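Local coordinates for hypothetical protein (Thermotoga maritima, PDB 2I76) that binds NADPH through a Rossmann-type nucleotide-binding domain and is probably an NADP-dependent dehydrogenase, although its substrate and reaction are not established, at residues 71-75 against 95-99; 89-93 against 157-161; 102-108 against 125-131. One frame throughout, in Å; residues are numbered along the deposited sequence.

Interaction 1 (71-75 against 95-99)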
loop_
_atom_site.group_PDB
_atom_site.type_symbol
_atom_site.label_atom_id
_atom_site.label_comp_id
_atom_site.label_asym_id
_atom_site.label_seq_id
_atom_site.Cartn_x
_atom_site.Cartn_y
_atom_site.Cartn_z
ATOM N N ILE A 71 11.082 -4.364 27.990
ATOM C CA ILE A 71 9.965 -5.168 28.477
ATOM C C ILE A 71 10.396 -6.280 29.437
ATOM O O ILE A 71 9.849 -6.403 30.530
ATOM C CB ILE A 71 9.195 -5.811 27.307
ATOM C CG1 ILE A 71 8.709 -4.731 26.354
ATOM C CG2 ILE A 71 8.004 -6.589 27.825
ATOM C CD1 ILE A 71 8.210 -5.281 25.064
ATOM N N LYS A 72 11.370 -7.091 29.036
ATOM C CA LYS A 72 11.829 -8.184 29.893
ATOM C C LYS A 72 12.463 -7.662 31.172
ATOM O O LYS A 72 11.960 -7.911 32.264
ATOM C CB LYS A 72 12.825 -9.057 29.143
ATOM C CG LYS A 72 13.269 -10.290 29.890
ATOM C CD LYS A 72 14.208 -11.119 29.005
ATOM C CE LYS A 72 14.827 -12.297 29.758
ATOM N NZ LYS A 72 13.793 -13.244 30.283
ATOM N N THR A 73 13.563 -6.931 31.040
ATOM C CA THR A 73 14.233 -6.379 32.209
ATOM C C THR A 73 13.234 -5.724 33.159
ATOM O O THR A 73 13.053 -6.196 34.288
ATOM C CB THR A 73 15.316 -5.334 31.823
ATOM O OG1 THR A 73 15.269 -4.237 32.746
ATOM C CG2 THR A 73 15.111 -4.824 30.407
ATOM N N VAL A 74 12.586 -4.650 32.699
ATOM C CA VAL A 74 11.602 -3.928 33.510
ATOM C C VAL A 74 10.643 -4.885 34.214
ATOM O O VAL A 74 10.407 -4.770 35.412
ATOM C CB VAL A 74 10.780 -2.936 32.643
ATOM C CG1 VAL A 74 9.585 -2.418 33.430
ATOM C CG2 VAL A 74 11.657 -1.774 32.204
ATOM N N ALA A 75 10.105 -5.839 33.463
ATOM C CA ALA A 75 9.170 -6.810 34.015
ATOM C C ALA A 75 9.811 -7.651 35.116
ATOM O O ALA A 75 9.112 -8.249 35.938
ATOM C CB ALA A 75 8.631 -7.710 32.905
ATOM N N GLU A 95 6.282 -15.167 25.851
ATOM C CA GLU A 95 7.277 -16.067 26.418
ATOM C C GLU A 95 8.542 -15.387 26.909
ATOM O O GLU A 95 9.297 -15.970 27.682
ATOM C CB GLU A 95 7.673 -17.127 25.394
ATOM C CG GLU A 95 6.807 -18.368 25.413
ATOM C CD GLU A 95 7.264 -19.396 24.397
ATOM O OE1 GLU A 95 8.487 -19.651 24.332
ATOM O OE2 GLU A 95 6.407 -19.950 23.672
ATOM N N ILE A 96 8.796 -14.167 26.461
ATOM C CA ILE A 96 9.997 -13.486 26.905
ATOM C C ILE A 96 9.911 -13.241 28.414
ATOM O O ILE A 96 10.912 -12.940 29.061
ATOM C CB ILE A 96 10.192 -12.144 26.151
ATOM C CG1 ILE A 96 11.564 -11.554 26.487
ATOM C CG2 ILE A 96 9.082 -11.170 26.509
ATOM C CD1 ILE A 96 11.880 -10.242 25.771
ATOM N N PHE A 97 8.708 -13.408 28.964
ATOM C CA PHE A 97 8.431 -13.197 30.391
ATOM C C PHE A 97 8.791 -14.390 31.270
ATOM O O PHE A 97 8.986 -14.242 32.475
ATOM C CB PHE A 97 6.942 -12.860 30.600
ATOM C CG PHE A 97 6.587 -11.420 30.330
ATOM C CD1 PHE A 97 5.344 -11.085 29.803
ATOM C CD2 PHE A 97 7.470 -10.400 30.637
ATOM C CE1 PHE A 97 4.982 -9.748 29.587
ATOM C CE2 PHE A 97 7.113 -9.062 30.423
ATOM C CZ PHE A 97 5.865 -8.742 29.897
ATOM N N LYS A 98 8.866 -15.570 30.670
ATOM C CA LYS A 98 9.194 -16.784 31.414
ATOM C C LYS A 98 8.494 -16.838 32.782
ATOM O O LYS A 98 9.143 -16.786 33.830
ATOM C CB LYS A 98 10.710 -16.891 31.594
ATOM C CG LYS A 98 11.473 -17.065 30.301
ATOM C CD LYS A 98 11.355 -18.480 29.771
ATOM C CE LYS A 98 12.131 -18.641 28.456
ATOM N NZ LYS A 98 12.478 -20.069 28.124
ATOM N N LYS A 99 7.169 -16.926 32.748
ATOM C CA LYS A 99 6.343 -17.008 33.943
ATOM C C LYS A 99 5.070 -17.795 33.590
ATOM O O LYS A 99 4.741 -17.969 32.416
ATOM C CB LYS A 99 5.972 -15.609 34.436
ATOM C CG LYS A 99 5.209 -15.614 35.758
ATOM C CD LYS A 99 4.097 -14.569 35.786
ATOM C CE LYS A 99 3.433 -14.526 37.157
ATOM N NZ LYS A 99 4.366 -14.062 38.230
#
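A short helix beside a cofactor can be joined to a neighbouring connection by very few side chains, and the pairing of 71-75 with 95-99 is a case in point. Apolar contact comes first. Phe97 starts out badly placed, its CA-to-CB bond leading away from the helix, yet with chi1 near -81° the ring turns back to the helix. There its CE2 lies 3.2 Å from CB of Ala75, a tight approach, and its CZ lies 3.7 Å from CG2 of Ile71. These two residues are one helical turn apart, joined by the bond from Ala75 N to Ile71 O (3.0 Å), so the ring meets a single flank of the helix.

The polar contribution is one hydrogen bond. Lys72, extended through chi3 and bent only at its last torsion, donates from NZ to the carbonyl Ile96 O at 3.1 Å. On the way its aliphatic part runs along Ile96, with Lys72 CD 3.7 Å from Ile96 CG1, so the exposed edge of the contact combines a charged end with apolar packing.

Ile71 and Val74 also touch the NADPH, which places this helix at the cofactor pocket of the Rossmann-type domain. The contact packs on the parallel strands 62-64 and 85-87: Ile71 and Phe97 both rest on Val64, Phe97 reaches Leu85, and its ring meets His87 edge-to-face.

Interaction 2 (89-93 against 157-161). With NDP (NADPH dihydro-nicotinamide-adenine-dinucleotide phosphate), chain C.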
loop_
_atom_site.group_PDB
_atom_site.type_symbol
_atom_site.label_atom_id
_atom_site.label_comp_id
_atom_site.label_asym_id
_atom_site.label_seq_id
_atom_site.Cartn_x
_atom_site.Cartn_y
_atom_site.Cartn_z
ATOM N N SER A 89 4.426 -6.003 22.113
ATOM C CA SER A 89 5.452 -6.108 21.091
ATOM C C SER A 89 4.971 -6.877 19.870
ATOM O O SER A 89 4.374 -7.963 19.997
ATOM C CB SER A 89 6.688 -6.804 21.652
ATOM O OG SER A 89 7.559 -7.181 20.605
ATOM N N GLY A 90 5.241 -6.303 18.692
ATOM C CA GLY A 90 4.876 -6.944 17.437
ATOM C C GLY A 90 5.905 -7.997 17.051
ATOM O O GLY A 90 5.645 -8.920 16.277
ATOM N N PHE A 91 7.098 -7.867 17.608
ATOM C CA PHE A 91 8.144 -8.817 17.307
ATOM C C PHE A 91 8.298 -9.818 18.431
ATOM O O PHE A 91 8.161 -11.023 18.223
ATOM C CB PHE A 91 9.464 -8.092 17.097
ATOM C CG PHE A 91 10.600 -9.005 16.762
ATOM C CD1 PHE A 91 10.598 -9.725 15.566
ATOM C CD2 PHE A 91 11.666 -9.165 17.650
ATOM C CE1 PHE A 91 11.642 -10.581 15.254
ATOM C CE2 PHE A 91 12.716 -10.016 17.351
ATOM C CZ PHE A 91 12.704 -10.731 16.150
ATOM N N LEU A 92 8.580 -9.297 19.623
ATOM C CA LEU A 92 8.787 -10.111 20.818
ATOM C C LEU A 92 7.546 -10.897 21.216
ATOM O O LEU A 92 6.412 -10.498 20.924
ATOM C CB LEU A 92 9.251 -9.232 21.990
ATOM C CG LEU A 92 10.617 -8.544 21.847
ATOM C CD1 LEU A 92 10.778 -7.408 22.854
ATOM C CD2 LEU A 92 11.709 -9.579 22.005
ATOM N N SER A 93 7.779 -12.018 21.896
ATOM C CA SER A 93 6.716 -12.908 22.339
ATOM C C SER A 93 6.461 -12.814 23.838
ATOM O O SER A 93 7.335 -12.409 24.608
ATOM C CB SER A 93 7.092 -14.347 21.992
ATOM O OG SER A 93 6.046 -15.237 22.311
ATOM N N LYS A 157 5.748 -15.545 16.016
ATOM C CA LYS A 157 5.566 -14.108 16.112
ATOM C C LYS A 157 6.538 -13.348 15.212
ATOM O O LYS A 157 6.236 -12.231 14.771
ATOM C CB LYS A 157 5.717 -13.673 17.570
ATOM C CG LYS A 157 5.111 -12.323 17.869
ATOM C CD LYS A 157 4.664 -12.238 19.309
ATOM C CE LYS A 157 3.982 -10.908 19.592
ATOM N NZ LYS A 157 2.909 -10.638 18.608
ATOM N N LYS A 158 7.699 -13.955 14.945
ATOM C CA LYS A 158 8.715 -13.359 14.063
ATOM C C LYS A 158 8.209 -13.345 12.626
ATOM O O LYS A 158 8.497 -12.423 11.868
ATOM C CB LYS A 158 10.030 -14.138 14.125
ATOM C CG LYS A 158 10.868 -13.839 15.355
ATOM C CD LYS A 158 12.212 -14.567 15.344
ATOM C CE LYS A 158 12.037 -16.085 15.380
ATOM N NZ LYS A 158 13.321 -16.815 15.624
ATOM N N ALA A 159 7.469 -14.384 12.250
ATOM C CA ALA A 159 6.895 -14.455 10.914
ATOM C C ALA A 159 5.883 -13.322 10.822
ATOM O O ALA A 159 5.938 -12.487 9.915
ATOM C CB ALA A 159 6.196 -15.782 10.711
ATOM N N TYR A 160 4.968 -13.311 11.785
ATOM C CA TYR A 160 3.915 -12.309 11.894
ATOM C C TYR A 160 4.466 -10.891 11.745
ATOM O O TYR A 160 3.996 -10.112 10.913
ATOM C CB TYR A 160 3.256 -12.486 13.248
ATOM C CG TYR A 160 2.386 -11.361 13.740
ATOM C CD1 TYR A 160 1.006 -11.362 13.506
ATOM C CD2 TYR A 160 2.914 -10.374 14.574
ATOM C CE1 TYR A 160 0.166 -10.415 14.118
ATOM C CE2 TYR A 160 2.095 -9.428 15.183
ATOM C CZ TYR A 160 0.724 -9.458 14.959
ATOM O OH TYR A 160 -0.079 -8.559 15.619
ATOM N N HIS A 161 5.468 -10.557 12.552
ATOM C CA HIS A 161 6.065 -9.227 12.479
ATOM C C HIS A 161 6.638 -8.983 11.080
ATOM O O HIS A 161 6.451 -7.907 10.502
ATOM C CB HIS A 161 7.164 -9.068 13.544
ATOM C CG HIS A 161 7.830 -7.723 13.528
ATOM N ND1 HIS A 161 7.123 -6.539 13.594
ATOM C CD2 HIS A 161 9.139 -7.375 13.449
ATOM C CE1 HIS A 161 7.967 -5.520 13.554
ATOM N NE2 HIS A 161 9.195 -6.000 13.465
HETATM P PA NDP C . 7.079 4.732 23.951
HETATM O O1A NDP C . 6.064 5.723 23.664
HETATM O O2A NDP C . 8.546 4.951 23.664
HETATM O O5B NDP C . 6.908 4.322 25.499
HETATM C C5B NDP C . 7.158 5.329 26.458
HETATM C C4B NDP C . 6.946 4.652 27.788
HETATM O O4B NDP C . 7.997 3.622 27.895
HETATM C C3B NDP C . 7.128 5.563 28.929
HETATM O O3B NDP C . 6.196 5.227 29.949
HETATM C C2B NDP C . 8.512 5.398 29.368
HETATM O O2B NDP C . 8.954 5.855 30.653
HETATM C C1B NDP C . 8.756 3.959 29.065
HETATM N N9A NDP C . 10.233 3.764 28.872
HETATM C C8A NDP C . 11.056 4.205 27.797
HETATM N N7A NDP C . 12.313 3.853 27.985
HETATM C C5A NDP C . 12.367 3.190 29.174
HETATM C C6A NDP C . 13.415 2.560 29.935
HETATM N N6A NDP C . 14.681 2.579 29.480
HETATM N N1A NDP C . 13.118 1.952 31.143
HETATM C C2A NDP C . 11.822 1.933 31.610
HETATM N N3A NDP C . 10.763 2.495 30.963
HETATM C C4A NDP C . 11.100 3.108 29.736
HETATM O O3 NDP C . 6.666 3.358 23.356
HETATM P PN NDP C . 6.376 2.351 22.082
HETATM O O1N NDP C . 7.741 2.514 21.571
HETATM O O2N NDP C . 5.213 3.091 21.486
HETATM O O5D NDP C . 5.931 0.844 22.283
HETATM C C5D NDP C . 5.788 0.236 23.597
HETATM C C4D NDP C . 5.322 -1.230 23.347
HETATM O O4D NDP C . 4.135 -1.202 22.546
HETATM C C3D NDP C . 6.332 -2.085 22.577
HETATM O O3D NDP C . 6.358 -3.388 23.166
HETATM C C2D NDP C . 5.853 -2.046 21.134
HETATM O O2D NDP C . 6.348 -3.152 20.397
HETATM C C1D NDP C . 4.295 -1.986 21.351
HETATM N N1N NDP C . 3.532 -1.338 20.210
HETATM C C2N NDP C . 3.782 0.047 19.860
HETATM C C3N NDP C . 2.992 0.590 18.736
HETATM C C7N NDP C . 3.173 1.985 18.302
HETATM O O7N NDP C . 2.547 2.495 17.330
HETATM N N7N NDP C . 4.053 2.801 18.951
HETATM C C4N NDP C . 2.060 -0.265 18.079
HETATM C C5N NDP C . 1.843 -1.583 18.432
HETATM C C6N NDP C . 2.575 -2.125 19.495
HETATM P P2B NDP C . 8.091 6.551 31.726
HETATM O O1X NDP C . 9.087 6.801 32.774
HETATM O O2X NDP C . 7.024 5.629 32.185
HETATM O O3X NDP C . 7.497 7.846 31.186
#
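No hydrogen bond crosses between 89-93 and 157-161, although carbonyl groups of the loop crowd against the helix. In this Rossmann-type domain, the loop leaves strand 85-87 at the cofactor site and reaches the start of helix 157-168, showing how a pocket loop can meet a helix through aliphatic and aromatic contacts.

Phe91 and Lys157 have the largest shares of the contact. The Lys157 side chain runs along the loop backbone, with CG 3.3 Å from Phe91 O and CD 3.7 Å from Ser93 CA. The charged end is near a carbonyl without bonding to it: Lys157 NZ and Ser89 O are 3.4 Å apart at a poor angle. One turn on, His161 points toward the loop. Phe91 CB lies over its ring face in a CH-pi contact, 4.0 Å from the His161 ring centroid, and the two rings meet obliquely with planes at 65°. The Phe91 ring also meets Lys158, CE1 to CG at 3.4 Å. Gly90 lies close to the helix, its carbonyl O 3.1 Å from His161 CB and at the ring edge of Tyr160, 3.5 Å from CD2.

Both segments meet the second subunit: its Glu228 packs on Phe91 of the loop, its Glu229 on His161 and its Glu232 on Lys158 of the helix. Within the chain, Ser93 OG is hydrogen-bonded to Glu129 and Tyr160 OH to His106. At the pocket end the loop backbone borders the nicotinamide ribose, where NDP O2D lies 3.2 Å from Ser89 CA and 3.7 Å from Gly90 N.

Interaction 3 (102-108 against 125-131). With NDP (NADPH dihydro-nicotinamide-adenine-dinucleotide phosphate), chain C.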
loop_
_atom_site.group_PDB
_atom_site.type_symbol
_atom_site.label_atom_id
_atom_site.label_comp_id
_atom_site.label_asym_id
_atom_site.label_seq_id
_atom_site.Cartn_x
_atom_site.Cartn_y
_atom_site.Cartn_z
ATOM N N ARG A 102 1.225 -15.519 31.262
ATOM C CA ARG A 102 1.662 -14.490 30.320
ATOM C C ARG A 102 0.788 -14.325 29.082
ATOM O O ARG A 102 -0.142 -15.094 28.853
ATOM C CB ARG A 102 3.109 -14.764 29.897
ATOM C CG ARG A 102 3.365 -16.199 29.505
ATOM C CD ARG A 102 4.841 -16.452 29.268
ATOM N NE ARG A 102 5.136 -17.877 29.168
ATOM C CZ ARG A 102 4.623 -18.688 28.247
ATOM N NH1 ARG A 102 3.781 -18.216 27.326
ATOM N NH2 ARG A 102 4.948 -19.979 28.260
ATOM N N ALA A 103 1.090 -13.296 28.296
ATOM C CA ALA A 103 0.345 -13.014 27.077
ATOM C C ALA A 103 0.983 -11.884 26.270
ATOM O O ALA A 103 1.926 -11.236 26.721
ATOM C CB ALA A 103 -1.110 -12.669 27.409
ATOM N N SER A 104 0.445 -11.658 25.076
ATOM C CA SER A 104 0.950 -10.635 24.174
ATOM C C SER A 104 -0.178 -10.094 23.288
ATOM O O SER A 104 -0.794 -10.859 22.545
ATOM C CB SER A 104 2.065 -11.252 23.309
ATOM O OG SER A 104 2.573 -10.339 22.351
ATOM N N ILE A 105 -0.469 -8.795 23.386
ATOM C CA ILE A 105 -1.514 -8.193 22.541
ATOM C C ILE A 105 -0.940 -7.085 21.656
ATOM O O ILE A 105 -0.424 -6.068 22.145
ATOM C CB ILE A 105 -2.733 -7.636 23.350
ATOM C CG1 ILE A 105 -3.756 -7.062 22.358
ATOM C CG2 ILE A 105 -2.290 -6.598 24.370
ATOM C CD1 ILE A 105 -5.195 -7.032 22.843
ATOM N N HIS A 106 -1.047 -7.299 20.345
ATOM C CA HIS A 106 -0.487 -6.370 19.379
ATOM C C HIS A 106 -1.442 -5.733 18.379
ATOM O O HIS A 106 -1.928 -6.399 17.455
ATOM C CB HIS A 106 0.656 -7.049 18.612
ATOM C CG HIS A 106 1.312 -6.153 17.610
ATOM N ND1 HIS A 106 0.908 -6.085 16.292
ATOM C CD2 HIS A 106 2.281 -5.219 17.756
ATOM C CE1 HIS A 106 1.598 -5.146 15.671
ATOM N NE2 HIS A 106 2.437 -4.604 16.536
ATOM N N PRO A 107 -1.701 -4.422 18.542
ATOM C CA PRO A 107 -2.586 -3.638 17.679
ATOM C C PRO A 107 -1.855 -3.170 16.415
ATOM O O PRO A 107 -0.856 -2.439 16.504
ATOM C CB PRO A 107 -2.982 -2.471 18.577
ATOM C CG PRO A 107 -1.730 -2.218 19.321
ATOM C CD PRO A 107 -1.275 -3.616 19.699
ATOM N N ASN A 108 -2.335 -3.595 15.246
ATOM C CA ASN A 108 -1.692 -3.183 14.001
ATOM C C ASN A 108 -2.205 -1.797 13.678
ATOM O O ASN A 108 -3.222 -1.632 13.015
ATOM C CB ASN A 108 -2.012 -4.157 12.855
ATOM C CG ASN A 108 -1.408 -5.539 13.067
ATOM O OD1 ASN A 108 -1.924 -6.349 13.831
ATOM N ND2 ASN A 108 -0.303 -5.801 12.391
ATOM N N VAL A 125 -7.102 -4.761 13.763
ATOM C CA VAL A 125 -6.969 -6.198 13.907
ATOM C C VAL A 125 -5.835 -6.448 14.893
ATOM O O VAL A 125 -4.724 -5.926 14.725
ATOM C CB VAL A 125 -6.625 -6.862 12.563
ATOM C CG1 VAL A 125 -6.388 -8.350 12.763
ATOM C CG2 VAL A 125 -7.742 -6.624 11.568
ATOM N N PHE A 126 -6.117 -7.237 15.926
ATOM C CA PHE A 126 -5.110 -7.545 16.936
ATOM C C PHE A 126 -4.380 -8.863 16.763
ATOM O O PHE A 126 -4.953 -9.881 16.373
ATOM C CB PHE A 126 -5.714 -7.533 18.339
ATOM C CG PHE A 126 -6.094 -6.173 18.826
ATOM C CD1 PHE A 126 -7.415 -5.745 18.760
ATOM C CD2 PHE A 126 -5.139 -5.324 19.362
ATOM C CE1 PHE A 126 -7.782 -4.490 19.227
ATOM C CE2 PHE A 126 -5.489 -4.069 19.831
ATOM C CZ PHE A 126 -6.816 -3.649 19.764
ATOM N N GLY A 127 -3.091 -8.828 17.067
ATOM C CA GLY A 127 -2.288 -10.025 17.001
ATOM C C GLY A 127 -2.076 -10.439 18.441
ATOM O O GLY A 127 -1.265 -9.843 19.156
ATOM N N LEU A 128 -2.824 -11.440 18.881
ATOM C CA LEU A 128 -2.698 -11.910 20.248
ATOM C C LEU A 128 -1.845 -13.166 20.232
ATOM O O LEU A 128 -1.615 -13.761 19.179
ATOM C CB LEU A 128 -4.079 -12.208 20.842
ATOM C CG LEU A 128 -5.205 -11.260 20.420
ATOM C CD1 LEU A 128 -6.422 -11.497 21.285
ATOM C CD2 LEU A 128 -4.746 -9.825 20.543
ATOM N N GLU A 129 -1.386 -13.562 21.410
ATOM C CA GLU A 129 -0.533 -14.731 21.584
ATOM C C GLU A 129 -0.195 -14.715 23.074
ATOM O O GLU A 129 0.586 -13.882 23.541
ATOM C CB GLU A 129 0.719 -14.576 20.699
ATOM C CG GLU A 129 1.860 -15.545 20.939
ATOM C CD GLU A 129 2.794 -15.084 22.048
ATOM O OE1 GLU A 129 2.761 -15.686 23.144
ATOM O OE2 GLU A 129 3.553 -14.114 21.832
ATOM N N GLY A 130 -0.821 -15.609 23.828
ATOM C CA GLY A 130 -0.572 -15.645 25.253
ATOM C C GLY A 130 -0.486 -17.021 25.877
ATOM O O GLY A 130 -0.484 -18.062 25.203
ATOM N N ASP A 131 -0.412 -16.996 27.202
ATOM C CA ASP A 131 -0.329 -18.191 28.036
ATOM C C ASP A 131 -1.609 -19.001 27.896
ATOM O O ASP A 131 -2.517 -18.602 27.172
ATOM C CB ASP A 131 -0.120 -17.755 29.492
ATOM C CG ASP A 131 -0.007 -18.912 30.434
ATOM O OD1 ASP A 131 -1.050 -19.440 30.871
ATOM O OD2 ASP A 131 1.134 -19.302 30.737
HETATM P PA NDP C . 7.079 4.732 23.951
HETATM O O1A NDP C . 6.064 5.723 23.664
HETATM O O2A NDP C . 8.546 4.951 23.664
HETATM O O5B NDP C . 6.908 4.322 25.499
HETATM C C5B NDP C . 7.158 5.329 26.458
HETATM C C4B NDP C . 6.946 4.652 27.788
HETATM O O4B NDP C . 7.997 3.622 27.895
HETATM C C3B NDP C . 7.128 5.563 28.929
HETATM O O3B NDP C . 6.196 5.227 29.949
HETATM C C2B NDP C . 8.512 5.398 29.368
HETATM O O2B NDP C . 8.954 5.855 30.653
HETATM C C1B NDP C . 8.756 3.959 29.065
HETATM N N9A NDP C . 10.233 3.764 28.872
HETATM C C8A NDP C . 11.056 4.205 27.797
HETATM N N7A NDP C . 12.313 3.853 27.985
HETATM C C5A NDP C . 12.367 3.190 29.174
HETATM C C6A NDP C . 13.415 2.560 29.935
HETATM N N6A NDP C . 14.681 2.579 29.480
HETATM N N1A NDP C . 13.118 1.952 31.143
HETATM C C2A NDP C . 11.822 1.933 31.610
HETATM N N3A NDP C . 10.763 2.495 30.963
HETATM C C4A NDP C . 11.100 3.108 29.736
HETATM O O3 NDP C . 6.666 3.358 23.356
HETATM P PN NDP C . 6.376 2.351 22.082
HETATM O O1N NDP C . 7.741 2.514 21.571
HETATM O O2N NDP C . 5.213 3.091 21.486
HETATM O O5D NDP C . 5.931 0.844 22.283
HETATM C C5D NDP C . 5.788 0.236 23.597
HETATM C C4D NDP C . 5.322 -1.230 23.347
HETATM O O4D NDP C . 4.135 -1.202 22.546
HETATM C C3D NDP C . 6.332 -2.085 22.577
HETATM O O3D NDP C . 6.358 -3.388 23.166
HETATM C C2D NDP C . 5.853 -2.046 21.134
HETATM O O2D NDP C . 6.348 -3.152 20.397
HETATM C C1D NDP C . 4.295 -1.986 21.351
HETATM N N1N NDP C . 3.532 -1.338 20.210
HETATM C C2N NDP C . 3.782 0.047 19.860
HETATM C C3N NDP C . 2.992 0.590 18.736
HETATM C C7N NDP C . 3.173 1.985 18.302
HETATM O O7N NDP C . 2.547 2.495 17.330
HETATM N N7N NDP C . 4.053 2.801 18.951
HETATM C C4N NDP C . 2.060 -0.265 18.079
HETATM C C5N NDP C . 1.843 -1.583 18.432
HETATM C C6N NDP C . 2.575 -2.125 19.495
HETATM P P2B NDP C . 8.091 6.551 31.726
HETATM O O1X NDP C . 9.087 6.801 32.774
HETATM O O2X NDP C . 7.024 5.629 32.185
HETATM O O3X NDP C . 7.497 7.846 31.186
#
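Two adjacent antiparallel strands satisfy one another's backbone most cleanly where 102-108 passes 125-131 at His106 and Gly127. This hydrogen-bonded pair exchanges both bonds: His106 N donates to Gly127 O at 2.8 Å, and Gly127 N to His106 O at 2.7 Å. Away from this pair the ladder is uneven. The bond from Glu129 N to Ser104 O (3.0 Å) is weak, and Ser104 N lies 2.7 Å from Glu129 O at too poor an angle. Asn108 N bonds weakly to Val125 O (3.4 Å), while Asp131 N donates to Arg102 O at a short 2.5 Å, though that oxygen's place is less certain.

Backbone bonds lead outward from Ile105 to His87, from Phe126 to Lys148 and Phe150, and from Leu128 to Phe150 and Ile152. The pairing is internal to a mixed sheet: strand 102-107 continues the parallel Rossmann-type order beside strand 85-87, and strand 126-128 is the antiparallel addition, flanked by 149-151. On the face carrying Ile105, Pro107, Phe126 and Leu128, Ile105 CG1 packs 3.5 Å from Leu128 CD2, and Pro107 CB 3.2 Å from Phe126 CE2, with helix 135-145 alongside.

Several side-chain polar groups find partners outside the two segments. Glu129 OE1 pairs with Ser154 and Ser94, its OE2 with Ser93, and Asp131 OD1 accepts from Arg133 N. His106 ND1 is hydrogen-bonded to Tyr160 OH, while its CD2 lies 3.6 Å from C6N of the nicotinamide.

Interaction 3 lies within the sheet, whereas interactions 1 and 2 join a helix to the connection that follows strand 85-87. Interaction 3 is the buried one, held by a strand ladder; the other two are partly buried. Interaction 1 rests on side chains and one lysine-to-carbonyl bond, while interaction 2 sets loop backbone and the Phe91 side chain against helix side chains with no hydrogen bond across. Interactions 1 and 2 touch where Ile71 CD1 lies 4.0 Å from Leu92 CD1. Interactions 2 and 3 are linked by side-chain hydrogen bonds and by the close approach of Gly90 CA to His106 CD2 (3.1 Å). All three include residues of the NADPH pocket.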